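PDB 3AJC: flagellar motor switch protein FliG from Thermotoga maritima, which probably forms part of the switch complex, thought to lie at the base of the flagellar basal body, that contacts chemotaxis proteins and components setting the direction of rotation. Local coordinates for residues R126-F130 against I208-E213; D154-A158 against A200-I204. All coordinates share one frame; numbering follows the deposited sequence.

Contact 1. Residues R126-F130 against I208-E213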
loop_
_atom_site.group_PDB
_atom_site.type_symbol
_atom_site.label_atom_id
_atom_site.label_comp_id
_atom_site.label_asym_id
_atom_site.label_seq_id
_atom_site.Cartn_x
_atom_site.Cartn_y
_atom_site.Cartn_z
ATOM N N ARG A 126 6.691 -5.938 -0.063
ATOM C CA ARG A 126 5.700 -6.975 0.096
ATOM C C ARG A 126 4.851 -6.711 1.336
ATOM O O ARG A 126 3.617 -6.676 1.255
ATOM C CB ARG A 126 6.392 -8.327 0.204
ATOM C CG ARG A 126 5.458 -9.512 0.094
ATOM C CD ARG A 126 6.190 -10.813 0.344
ATOM N NE ARG A 126 7.445 -10.611 1.064
ATOM C CZ ARG A 126 8.608 -10.330 0.478
ATOM N NH1 ARG A 126 8.677 -10.217 -0.845
ATOM N NH2 ARG A 126 9.703 -10.167 1.210
ATOM N N ARG A 127 5.507 -6.512 2.478
ATOM C CA ARG A 127 4.776 -6.249 3.712
ATOM C C ARG A 127 3.941 -4.972 3.626
ATOM O O ARG A 127 2.896 -4.871 4.258
ATOM C CB ARG A 127 5.735 -6.198 4.912
ATOM C CG ARG A 127 6.219 -7.594 5.335
ATOM C CD ARG A 127 7.066 -7.590 6.614
ATOM N NE ARG A 127 8.345 -6.896 6.445
ATOM C CZ ARG A 127 8.543 -5.605 6.696
ATOM N NH1 ARG A 127 7.549 -4.848 7.139
ATOM N NH2 ARG A 127 9.735 -5.065 6.490
ATOM N N ARG A 128 4.391 -4.001 2.838
ATOM C CA ARG A 128 3.633 -2.765 2.689
ATOM C C ARG A 128 2.457 -2.932 1.723
ATOM O O ARG A 128 1.604 -2.052 1.625
ATOM C CB ARG A 128 4.538 -1.636 2.193
ATOM C CG ARG A 128 5.338 -0.968 3.285
ATOM C CD ARG A 128 4.407 -0.362 4.318
ATOM N NE ARG A 128 5.129 0.454 5.287
ATOM C CZ ARG A 128 5.810 1.552 4.980
ATOM N NH1 ARG A 128 5.867 1.971 3.723
ATOM N NH2 ARG A 128 6.435 2.235 5.928
ATOM N N MET A 129 2.420 -4.060 1.019
ATOM C CA MET A 129 1.355 -4.346 0.049
ATOM C C MET A 129 0.063 -4.887 0.674
ATOM O O MET A 129 -0.962 -4.999 0.005
ATOM C CB MET A 129 1.858 -5.347 -1.000
ATOM C CG MET A 129 2.728 -4.727 -2.089
ATOM S SD MET A 129 3.436 -5.976 -3.180
ATOM C CE MET A 129 1.964 -6.465 -4.162
ATOM N N PHE A 130 0.131 -5.223 1.956
ATOM C CA PHE A 130 -1.005 -5.770 2.690
ATOM C C PHE A 130 -2.221 -4.846 2.615
ATOM O O PHE A 130 -2.130 -3.664 2.951
ATOM C CB PHE A 130 -0.602 -5.967 4.162
ATOM C CG PHE A 130 -1.517 -6.886 4.927
ATOM C CD1 PHE A 130 -1.286 -8.256 4.944
ATOM C CD2 PHE A 130 -2.627 -6.385 5.596
ATOM C CE1 PHE A 130 -2.147 -9.119 5.607
ATOM C CE2 PHE A 130 -3.505 -7.243 6.269
ATOM C CZ PHE A 130 -3.261 -8.613 6.276
ATOM N N ILE A 208 -1.314 -4.591 12.101
ATOM C CA ILE A 208 -0.829 -5.844 11.532
ATOM C C ILE A 208 0.643 -5.730 11.119
ATOM O O ILE A 208 1.456 -6.610 11.413
ATOM C CB ILE A 208 -1.699 -6.238 10.314
ATOM C CG1 ILE A 208 -3.103 -6.624 10.807
ATOM C CG2 ILE A 208 -1.047 -7.380 9.523
ATOM C CD1 ILE A 208 -4.149 -6.762 9.704
ATOM N N ARG A 209 0.986 -4.637 10.447
ATOM C CA ARG A 209 2.362 -4.434 10.014
ATOM C C ARG A 209 3.315 -4.414 11.215
ATOM O O ARG A 209 4.443 -4.906 11.129
ATOM C CB ARG A 209 2.470 -3.130 9.223
ATOM C CG ARG A 209 3.682 -3.060 8.315
ATOM C CD ARG A 209 3.546 -1.914 7.337
ATOM N NE ARG A 209 3.640 -0.613 7.991
ATOM C CZ ARG A 209 2.863 0.427 7.700
ATOM N NH1 ARG A 209 1.921 0.318 6.767
ATOM N NH2 ARG A 209 3.032 1.579 8.335
ATOM N N ARG A 210 2.853 -3.856 12.333
ATOM C CA ARG A 210 3.663 -3.785 13.547
ATOM C C ARG A 210 3.754 -5.128 14.268
ATOM O O ARG A 210 4.798 -5.471 14.824
ATOM C CB ARG A 210 3.098 -2.739 14.510
ATOM C CG ARG A 210 3.775 -2.734 15.872
ATOM C CD ARG A 210 3.249 -1.610 16.757
ATOM N NE ARG A 210 1.811 -1.717 16.992
ATOM C CZ ARG A 210 1.236 -2.670 17.719
ATOM N NH1 ARG A 210 1.974 -3.613 18.294
ATOM N NH2 ARG A 210 -0.084 -2.679 17.871
ATOM N N LEU A 211 2.661 -5.884 14.265
ATOM C CA LEU A 211 2.648 -7.185 14.924
ATOM C C LEU A 211 3.456 -8.234 14.173
ATOM O O LEU A 211 3.759 -9.292 14.717
ATOM C CB LEU A 211 1.216 -7.681 15.120
ATOM C CG LEU A 211 0.463 -7.054 16.292
ATOM C CD1 LEU A 211 -0.918 -7.676 16.394
ATOM C CD2 LEU A 211 1.239 -7.278 17.587
ATOM N N GLU A 212 3.806 -7.947 12.924
ATOM C CA GLU A 212 4.597 -8.896 12.160
ATOM C C GLU A 212 6.065 -8.501 12.238
ATOM O O GLU A 212 6.954 -9.343 12.093
ATOM C CB GLU A 212 4.124 -8.956 10.708
ATOM C CG GLU A 212 4.238 -7.670 9.939
ATOM C CD GLU A 212 3.729 -7.827 8.525
ATOM O OE1 GLU A 212 4.176 -8.776 7.851
ATOM O OE2 GLU A 212 2.889 -7.012 8.087
ATOM N N GLU A 213 6.312 -7.213 12.463
ATOM C CA GLU A 213 7.673 -6.712 12.612
ATOM C C GLU A 213 8.149 -7.323 13.920
ATOM O O GLU A 213 9.338 -7.564 14.126
ATOM C CB GLU A 213 7.668 -5.188 12.715
ATOM C CG GLU A 213 7.418 -4.481 11.396
ATOM C CD GLU A 213 8.701 -4.169 10.651
ATOM O OE1 GLU A 213 8.617 -3.673 9.507
ATOM O OE2 GLU A 213 9.794 -4.411 11.214
#

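Contact 2. Residues D154-A158 against A200-I204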
loop_
_atom_site.group_PDB
_atom_site.type_symbol
_atom_site.label_atom_id
_atom_site.label_comp_id
_atom_site.label_asym_id
_atom_site.label_seq_id
_atom_site.Cartn_x
_atom_site.Cartn_y
_atom_site.Cartn_z
ATOM N N ASP A 154 -13.278 1.786 15.579
ATOM C CA ASP A 154 -12.469 1.622 14.386
ATOM C C ASP A 154 -12.852 0.328 13.678
ATOM O O ASP A 154 -12.889 0.269 12.450
ATOM C CB ASP A 154 -10.988 1.626 14.738
ATOM C CG ASP A 154 -10.461 3.024 14.948
ATOM O OD1 ASP A 154 -10.831 3.921 14.152
ATOM O OD2 ASP A 154 -9.677 3.233 15.891
ATOM N N LEU A 155 -13.161 -0.695 14.466
ATOM C CA LEU A 155 -13.545 -1.979 13.917
ATOM C C LEU A 155 -14.849 -1.817 13.137
ATOM O O LEU A 155 -14.956 -2.262 12.000
ATOM C CB LEU A 155 -13.722 -2.995 15.047
ATOM C CG LEU A 155 -13.739 -4.486 14.718
ATOM C CD1 LEU A 155 -12.642 -4.818 13.696
ATOM C CD2 LEU A 155 -13.531 -5.284 16.019
ATOM N N ALA A 156 -15.831 -1.166 13.750
ATOM C CA ALA A 156 -17.119 -0.971 13.105
ATOM C C ALA A 156 -16.959 -0.225 11.783
ATOM O O ALA A 156 -17.538 -0.621 10.765
ATOM C CB ALA A 156 -18.057 -0.218 14.031
ATOM N N LEU A 157 -16.181 0.854 11.802
ATOM C CA LEU A 157 -15.935 1.639 10.600
ATOM C C LEU A 157 -15.279 0.784 9.523
ATOM O O LEU A 157 -15.737 0.730 8.381
ATOM C CB LEU A 157 -15.023 2.828 10.921
ATOM C CG LEU A 157 -15.653 3.939 11.758
ATOM C CD1 LEU A 157 -14.593 4.925 12.270
ATOM C CD2 LEU A 157 -16.675 4.638 10.906
ATOM N N ALA A 158 -14.198 0.115 9.901
ATOM C CA ALA A 158 -13.455 -0.730 8.975
ATOM C C ALA A 158 -14.330 -1.808 8.327
ATOM O O ALA A 158 -14.130 -2.163 7.158
ATOM C CB ALA A 158 -12.282 -1.380 9.703
ATOM N N ALA A 200 -9.770 3.911 9.194
ATOM C CA ALA A 200 -10.015 2.872 10.185
ATOM C C ALA A 200 -9.300 1.610 9.696
ATOM O O ALA A 200 -8.554 0.976 10.450
ATOM C CB ALA A 200 -11.531 2.617 10.344
ATOM N N GLN A 201 -9.499 1.270 8.424
ATOM C CA GLN A 201 -8.854 0.091 7.844
ATOM C C GLN A 201 -7.331 0.281 7.845
ATOM O O GLN A 201 -6.571 -0.639 8.173
ATOM C CB GLN A 201 -9.374 -0.168 6.416
ATOM C CG GLN A 201 -10.855 -0.581 6.360
ATOM C CD GLN A 201 -11.342 -1.024 4.975
ATOM O OE1 GLN A 201 -10.707 -0.754 3.949
ATOM N NE2 GLN A 201 -12.492 -1.688 4.946
ATOM N N GLN A 202 -6.885 1.481 7.500
ATOM C CA GLN A 202 -5.454 1.766 7.488
ATOM C C GLN A 202 -4.858 1.549 8.887
ATOM O O GLN A 202 -3.751 1.025 9.036
ATOM C CB GLN A 202 -5.217 3.215 7.068
ATOM C CG GLN A 202 -3.764 3.584 7.060
ATOM C CD GLN A 202 -3.066 3.111 5.801
ATOM O OE1 GLN A 202 -3.297 1.994 5.318
ATOM N NE2 GLN A 202 -2.200 3.964 5.256
ATOM N N LYS A 203 -5.605 1.974 9.906
ATOM C CA LYS A 203 -5.191 1.841 11.300
ATOM C C LYS A 203 -5.009 0.377 11.689
ATOM O O LYS A 203 -4.066 0.018 12.392
ATOM C CB LYS A 203 -6.253 2.466 12.201
ATOM C CG LYS A 203 -5.778 3.624 13.045
ATOM C CD LYS A 203 -6.938 4.559 13.345
ATOM C CE LYS A 203 -6.553 5.634 14.343
ATOM N NZ LYS A 203 -7.647 6.642 14.497
ATOM N N ILE A 204 -5.935 -0.466 11.245
ATOM C CA ILE A 204 -5.862 -1.885 11.554
ATOM C C ILE A 204 -4.676 -2.502 10.816
ATOM O O ILE A 204 -3.962 -3.344 11.361
ATOM C CB ILE A 204 -7.153 -2.606 11.144
ATOM C CG1 ILE A 204 -8.332 -2.050 11.964
ATOM C CG2 ILE A 204 -6.981 -4.115 11.319
ATOM C CD1 ILE A 204 -9.676 -2.795 11.758
HETATM O O HOH W 1 -9.510 6.073 12.434
#

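Contact 1. Residues R126-F130 against I208-E213
Arg127 NH1 and Glu213 OE1, 2.9 Å apart, form a salt bridge in a surface contact between two sets of helices of this all-helical chain: the end of helix 119-128, packed with helices 92-100 and 104-117, meets helix 194-213, packed with helix 140-147. The backbones stand apart, the nearest CA atoms, those of Arg127 and Arg209, being 7.0 Å from each other, so side chains do the bridging. Arg127 starts with CG anti to its carbonyl carbon (chi1 -75°) and then bends at chi3 (-66°), which turns the guanidinium toward Glu213. The guanidinium and carboxylate planes are nearly perpendicular, which excludes a flat two-pronged pairing, and OE1 alone makes the bridge. Arg127 NE has a second salt bridge, to Asp123, which probably limits rotation of the guanidinium.

Glu212 meets the same arginine differently: its OE1 abuts the aliphatic stem where the two chains cross at a slant, 3.4 Å from Arg127 CD, and is 4.8 Å from Arg127 NE. Arg128, from 126-130, meets Arg209 of 208-213: Arg128 NE sits above one face of the Arg209 guanidinium, toward its rim, with the two NE atoms 3.3 Å apart. Both are donors and the planes are steeply inclined, so this is neither a hydrogen bond nor a parallel stack; the salt bridge of Arg128 NH1 to Asp93 probably offsets the like charge. Apolar packing closes the contact. Ile208 CG2 makes a CH-pi contact 4.2 Å from the Phe130 ring centroid and 14° off its normal, while Ile208 CD1 lies 3.5 Å from Phe130 CE2.

Contact 2. Residues D154-A158 against A200-I204
Gln201 NE2 is held by two backbone carbonyls, Ala158 O across the contact and Gly161 O just beyond it. The bond from Gln201 NE2 to Ala158 O is 2.8 Å long and nearly straight (169° at the hydrogen); it arrives in the carbonyl plane on a lone pair, and the acceptor lies close to the amide plane of Gln201. With CG anti to the carbonyl carbon (chi1 -67°) and the chain extended beyond it, Gln201 also lays its CG against Ala158 CB at 3.7 Å. A leucine here would probably leave both carbonyls without this shared donor.

Next to this bond the axes of segments 154-158 and 200-204 cross at -116° and approach to 8.6 Å. Small residues permit that approach: Ala200 CB is 3.5 Å from Leu157 CB and also touches Asp154 O, while Ile204 CD1 meets Ala158 CB at 3.6 Å. Asp154 OD1 and Lys203 NZ are 4.2 Å apart, too far for direct pairing, and a water accepts from NZ (2.8 Å) and donates to OD1. The chemistry thus divides into an alanine-lined apolar interior, an amide nitrogen shared by two backbone carbonyls and a water-relayed charge pair, which implies that shape fit and the amide chiefly join these helices.

How the contacts relate
Both contacts draw on helix 194-213, the long last helix of the FliG C-terminal domain region, and their centres lie about 16 Å apart. Along the chain the order is 126-130, 154-158, 200-204 and 208-213, so the pairing of contact 2 falls wholly between the two partners of contact 1. The segments 200-204 and 208-213 follow each other on the same helix with three residues between them, yet each meets a different earlier helix. Helix 194-213 therefore ties helix 119-128, reached near its C-terminal end in the surface contact 1, to helix 152-159, reached further back in the buried contact 2, away from the EHPQR motif associated with FliM binding.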